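Local atomic coordinates of alcohol dehydrogenase, zinc-containing (Thermotoga maritima, PDB entry 1VJ0), a protein that probably acts as a zinc-dependent oxidoreductase of the medium-chain alcohol dehydrogenase type and binds two zinc ions. Residues 96-99 against 100-104; 340-343 against 344-347. All coordinates share one frame; numbering follows the deposited sequence.

Contact 1 (96-99 against 100-104); sequences ELLK and PGDLI
The Lys99 side chain crosses that of Asp102 at about a right angle and overlaps its carboxylate. Lys99 NZ forms a salt bridge with Asp102 OD1 at 2.8 Å, taken on the syn lone pair of that oxygen. Lysine CG sits between the backbone N and the carbonyl carbon (chi1 55°). That torsion lays Lys99 CG against the carboxylate, 3.3 Å from Asp102 OD2, and a bend at the last torsion brings the amine back to OD1. Asp102 OD2 takes a second bond from Lys99, this time from the backbone. Lys99 N donates to Asp102 OD2 at 2.8 Å with an angle of 160°, from well above the carboxylate plane. One lysine thus holds both oxygens. A water completes the site: it donates to Asp102 OD2 and to Leu97 O, and accepts from Lys99 NZ.

The same residues form the backbone turn. Residues 99 to 102 make a type II beta turn, closed by Asp102 N to Lys99 O at 3.0 Å. Gly101 takes the positive phi (100°) that such a turn needs at its third position. Beyond the turn, Leu98 CD2 meets Ile104 CG2 at 4.1 Å, and the two side chains cross at about a right angle. Both also pack on Val161 of strand 161-164.

The turn leads into strand 103-106 of the GroES-like domain, where Asp102 bonds through its backbone to Val83. It lies away from both zinc sites. Asp102 is buried, and its carboxylate is met by an ammonium group, a backbone N-H and a water. This set of donors would be expected to favour the charged form and to fix the rotation of the group.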
loop_
_atom_site.group_PDB
_atom_site.type_symbol
_atom_site.label_atom_id
_atom_site.label_comp_id
_atom_site.label_asym_id
_atom_site.label_seq_id
_atom_site.Cartn_x
_atom_site.Cartn_y
_atom_site.Cartn_z
ATOM N N GLU A 96 -18.822 -15.085 18.256
ATOM C CA GLU A 96 -20.050 -15.413 18.977
ATOM C C GLU A 96 -20.377 -16.863 18.741
ATOM O O GLU A 96 -20.410 -17.319 17.609
ATOM C CB GLU A 96 -21.259 -14.600 18.513
ATOM C CG GLU A 96 -21.112 -13.095 18.512
ATOM C CD GLU A 96 -22.489 -12.489 18.261
ATOM O OE1 GLU A 96 -23.461 -12.838 19.014
ATOM O OE2 GLU A 96 -22.611 -11.715 17.300
ATOM N N LEU A 97 -20.705 -17.549 19.821
ATOM C CA LEU A 97 -21.144 -18.921 19.802
ATOM C C LEU A 97 -22.503 -19.104 19.131
ATOM O O LEU A 97 -23.475 -18.506 19.531
ATOM C CB LEU A 97 -21.229 -19.486 21.236
ATOM C CG LEU A 97 -19.929 -20.060 21.796
ATOM C CD1 LEU A 97 -20.046 -20.339 23.323
ATOM C CD2 LEU A 97 -19.522 -21.318 21.061
ATOM N N LEU A 98 -22.544 -19.953 18.114
ATOM C CA LEU A 98 -23.770 -20.282 17.405
ATOM C C LEU A 98 -24.607 -21.192 18.292
ATOM O O LEU A 98 -24.053 -22.072 19.019
ATOM C CB LEU A 98 -23.447 -21.006 16.079
ATOM C CG LEU A 98 -22.626 -20.206 15.040
ATOM C CD1 LEU A 98 -22.538 -20.973 13.706
ATOM C CD2 LEU A 98 -23.164 -18.826 14.798
ATOM N N LYS A 99 -25.928 -20.966 18.238
ATOM C CA LYS A 99 -26.910 -21.790 18.888
ATOM C C LYS A 99 -28.084 -22.071 17.945
ATOM O O LYS A 99 -28.283 -21.328 16.971
ATOM C CB LYS A 99 -27.381 -21.101 20.178
ATOM C CG LYS A 99 -27.896 -19.727 19.991
ATOM C CD LYS A 99 -28.456 -19.113 21.307
ATOM C CE LYS A 99 -29.106 -17.713 21.037
ATOM N NZ LYS A 99 -28.291 -16.846 20.125
ATOM N N PRO A 100 -28.836 -23.145 18.196
ATOM C CA PRO A 100 -30.004 -23.481 17.358
ATOM C C PRO A 100 -30.929 -22.273 17.257
ATOM O O PRO A 100 -31.175 -21.604 18.247
ATOM C CB PRO A 100 -30.683 -24.637 18.114
ATOM C CG PRO A 100 -29.567 -25.253 18.929
ATOM C CD PRO A 100 -28.622 -24.124 19.271
ATOM N N GLY A 101 -31.387 -21.955 16.069
ATOM C CA GLY A 101 -32.232 -20.772 15.908
ATOM C C GLY A 101 -31.504 -19.539 15.378
ATOM O O GLY A 101 -32.164 -18.611 14.874
ATOM N N ASP A 102 -30.172 -19.466 15.521
ATOM C CA ASP A 102 -29.423 -18.352 14.943
ATOM C C ASP A 102 -29.562 -18.275 13.427
ATOM O O ASP A 102 -29.542 -19.301 12.745
ATOM C CB ASP A 102 -27.930 -18.436 15.262
ATOM C CG ASP A 102 -27.620 -18.145 16.727
ATOM O OD1 ASP A 102 -28.464 -17.581 17.446
ATOM O OD2 ASP A 102 -26.541 -18.468 17.254
ATOM N N LEU A 103 -29.649 -17.051 12.906
ATOM C CA LEU A 103 -29.616 -16.818 11.454
ATOM C C LEU A 103 -28.190 -16.577 11.105
ATOM O O LEU A 103 -27.472 -15.876 11.836
ATOM C CB LEU A 103 -30.492 -15.633 11.042
ATOM C CG LEU A 103 -31.972 -15.745 11.438
ATOM C CD1 LEU A 103 -32.721 -14.480 11.132
ATOM C CD2 LEU A 103 -32.654 -16.921 10.756
ATOM N N ILE A 104 -27.760 -17.180 10.002
ATOM C CA ILE A 104 -26.399 -17.050 9.533
ATOM C C ILE A 104 -26.278 -16.930 8.036
ATOM O O ILE A 104 -27.158 -17.357 7.268
ATOM C CB ILE A 104 -25.536 -18.258 10.036
ATOM C CG1 ILE A 104 -26.000 -19.595 9.426
ATOM C CG2 ILE A 104 -25.554 -18.285 11.530
ATOM C CD1 ILE A 104 -24.964 -20.753 9.616
HETATM O O HOH W 1 -25.546 -16.937 19.182
#

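Contact 2 (340-343 against 344-347); sequences SRNY and QLLS
The chain passes from a non-helical conformation at Asn342 into helical angles at Tyr343, and Asn342 O accepts a straight bond from Leu346 N at 2.8 Å (170°). This donor lies nearly along the C=O axis. The next helical bond, Ser347 N to Tyr343 O, is also 2.8 Å but more bent, at 142°. Together they make the single turn of helix 343-346.

Asn342 occupies the N-cap position, yet its side chain makes no capping bond. With CG beside its own backbone N (chi1 -69°), the amide is carried back along the chain, and ND2 bonds to Ile338 O in the preceding helix. Asn342 CB meets Leu346 CD1 at 3.8 Å. Asn342 OD1 stands 4.1 Å from Leu345 CD1, where the two side chains cross obliquely. Leu346 also lays CB and CG over Asn342 O, each at 3.4 Å, so leucine carbons lie beside the bonded carbonyl. Asn342 and Leu346 both touch Val213 of helix 206-217.

The Tyr343 ring folds back over Ser340, and Ser340 CA lies 3.5 Å above one face of the Tyr343 ring, offset toward the rim. The Tyr343 hydroxyl is hydrogen-bonded to Asp168, and the ring packs on Val172 and Leu173 of helix 170-188. Ser347 OG donates to Gln344 O at 3.0 Å, from above the carbonyl plane, and gives that oxygen a side-chain partner.

The short helix is thus wedged against helices 206-217 and 170-188, with the Leu346 side chain about 12 Å from that of Glu78, a ligand of one zinc ion. With ND2 spent on Ile338 O, the asparagine amide links two successive helices instead of capping the second.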
loop_
_atom_site.group_PDB
_atom_site.type_symbol
_atom_site.label_atom_id
_atom_site.label_comp_id
_atom_site.label_asym_id
_atom_site.label_seq_id
_atom_site.Cartn_x
_atom_site.Cartn_y
_atom_site.Cartn_z
ATOM N N SER A 340 -25.634 -4.546 3.889
ATOM C CA SER A 340 -26.548 -4.313 4.996
ATOM C C SER A 340 -27.008 -2.851 5.070
ATOM O O SER A 340 -28.052 -2.580 5.628
ATOM C CB SER A 340 -25.886 -4.734 6.309
ATOM O OG SER A 340 -24.948 -3.735 6.693
ATOM N N ARG A 341 -26.237 -1.924 4.510
ATOM C CA ARG A 341 -26.677 -0.547 4.379
ATOM C C ARG A 341 -27.423 -0.286 3.075
ATOM O O ARG A 341 -27.783 0.837 2.813
ATOM C CB ARG A 341 -25.517 0.411 4.462
ATOM C CG ARG A 341 -24.708 0.343 5.766
ATOM C CD ARG A 341 -23.568 1.385 5.823
ATOM N NE ARG A 341 -22.365 0.995 5.055
ATOM C CZ ARG A 341 -21.845 1.679 4.015
ATOM N NH1 ARG A 341 -22.415 2.797 3.526
ATOM N NH2 ARG A 341 -20.745 1.192 3.427
ATOM N N ASN A 342 -27.637 -1.301 2.244
ATOM C CA ASN A 342 -28.234 -1.060 0.929
ATOM C C ASN A 342 -29.264 -2.112 0.543
ATOM O O ASN A 342 -29.504 -2.382 -0.670
ATOM C CB ASN A 342 -27.102 -1.026 -0.088
ATOM C CG ASN A 342 -26.222 0.188 0.056
ATOM O OD1 ASN A 342 -26.579 1.251 -0.396
ATOM N ND2 ASN A 342 -25.034 0.007 0.606
ATOM N N TYR A 343 -29.894 -2.707 1.546
ATOM C CA TYR A 343 -30.890 -3.755 1.281
ATOM C C TYR A 343 -31.999 -3.317 0.330
ATOM O O TYR A 343 -32.372 -4.054 -0.564
ATOM C CB TYR A 343 -31.552 -4.258 2.588
ATOM C CG TYR A 343 -30.665 -5.151 3.441
ATOM C CD1 TYR A 343 -29.961 -6.204 2.871
ATOM C CD2 TYR A 343 -30.574 -4.971 4.820
ATOM C CE1 TYR A 343 -29.140 -7.041 3.626
ATOM C CE2 TYR A 343 -29.742 -5.810 5.601
ATOM C CZ TYR A 343 -29.042 -6.857 4.989
ATOM O OH TYR A 343 -28.211 -7.717 5.692
ATOM N N GLN A 344 -32.560 -2.146 0.530
ATOM C CA GLN A 344 -33.660 -1.731 -0.316
ATOM C C GLN A 344 -33.254 -1.515 -1.789
ATOM O O GLN A 344 -34.011 -1.848 -2.699
ATOM C CB GLN A 344 -34.322 -0.480 0.246
ATOM C CG GLN A 344 -35.254 -0.750 1.449
ATOM C CD GLN A 344 -35.804 0.549 2.039
ATOM O OE1 GLN A 344 -37.009 0.832 1.905
ATOM N NE2 GLN A 344 -34.907 1.378 2.640
ATOM N N LEU A 345 -32.082 -0.948 -2.031
ATOM C CA LEU A 345 -31.568 -0.842 -3.402
ATOM C C LEU A 345 -31.271 -2.206 -3.972
ATOM O O LEU A 345 -31.714 -2.518 -5.053
ATOM C CB LEU A 345 -30.317 0.051 -3.455
ATOM C CG LEU A 345 -30.680 1.510 -3.084
ATOM C CD1 LEU A 345 -29.403 2.291 -3.222
ATOM C CD2 LEU A 345 -31.750 2.087 -3.917
ATOM N N LEU A 346 -30.529 -3.032 -3.233
ATOM C CA LEU A 346 -30.086 -4.322 -3.761
ATOM C C LEU A 346 -31.218 -5.326 -3.910
ATOM O O LEU A 346 -31.109 -6.232 -4.726
ATOM C CB LEU A 346 -28.945 -4.898 -2.934
ATOM C CG LEU A 346 -27.687 -3.993 -3.015
ATOM C CD1 LEU A 346 -26.663 -4.308 -1.932
ATOM C CD2 LEU A 346 -27.032 -4.168 -4.370
ATOM N N SER A 347 -32.328 -5.158 -3.185
ATOM C CA SER A 347 -33.444 -6.088 -3.385
ATOM C C SER A 347 -34.031 -5.906 -4.776
ATOM O O SER A 347 -34.706 -6.807 -5.264
ATOM C CB SER A 347 -34.572 -5.977 -2.342
ATOM O OG SER A 347 -35.092 -4.662 -2.274
#

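From the N terminus, contact 1 comes first. It forms the tight turn that ends the loop after strand 78-86 and leads into strand 103-106, its antiparallel neighbour in the mixed sheet of the GroES-like domain. The chain then runs through helix 170-188 and the parallel, Rossmann-type sheet before reaching contact 2. There, residues 340-347 close the bend between helix 329-340 and the short helix 343-346, ahead of strand 352-355, which joins the mixed sheet. The contacts follow in series; neither encloses nor crosses the other. Their centres are 23 Å apart and their nearest atoms about 10 Å, so contact 1 and contact 2 do not touch.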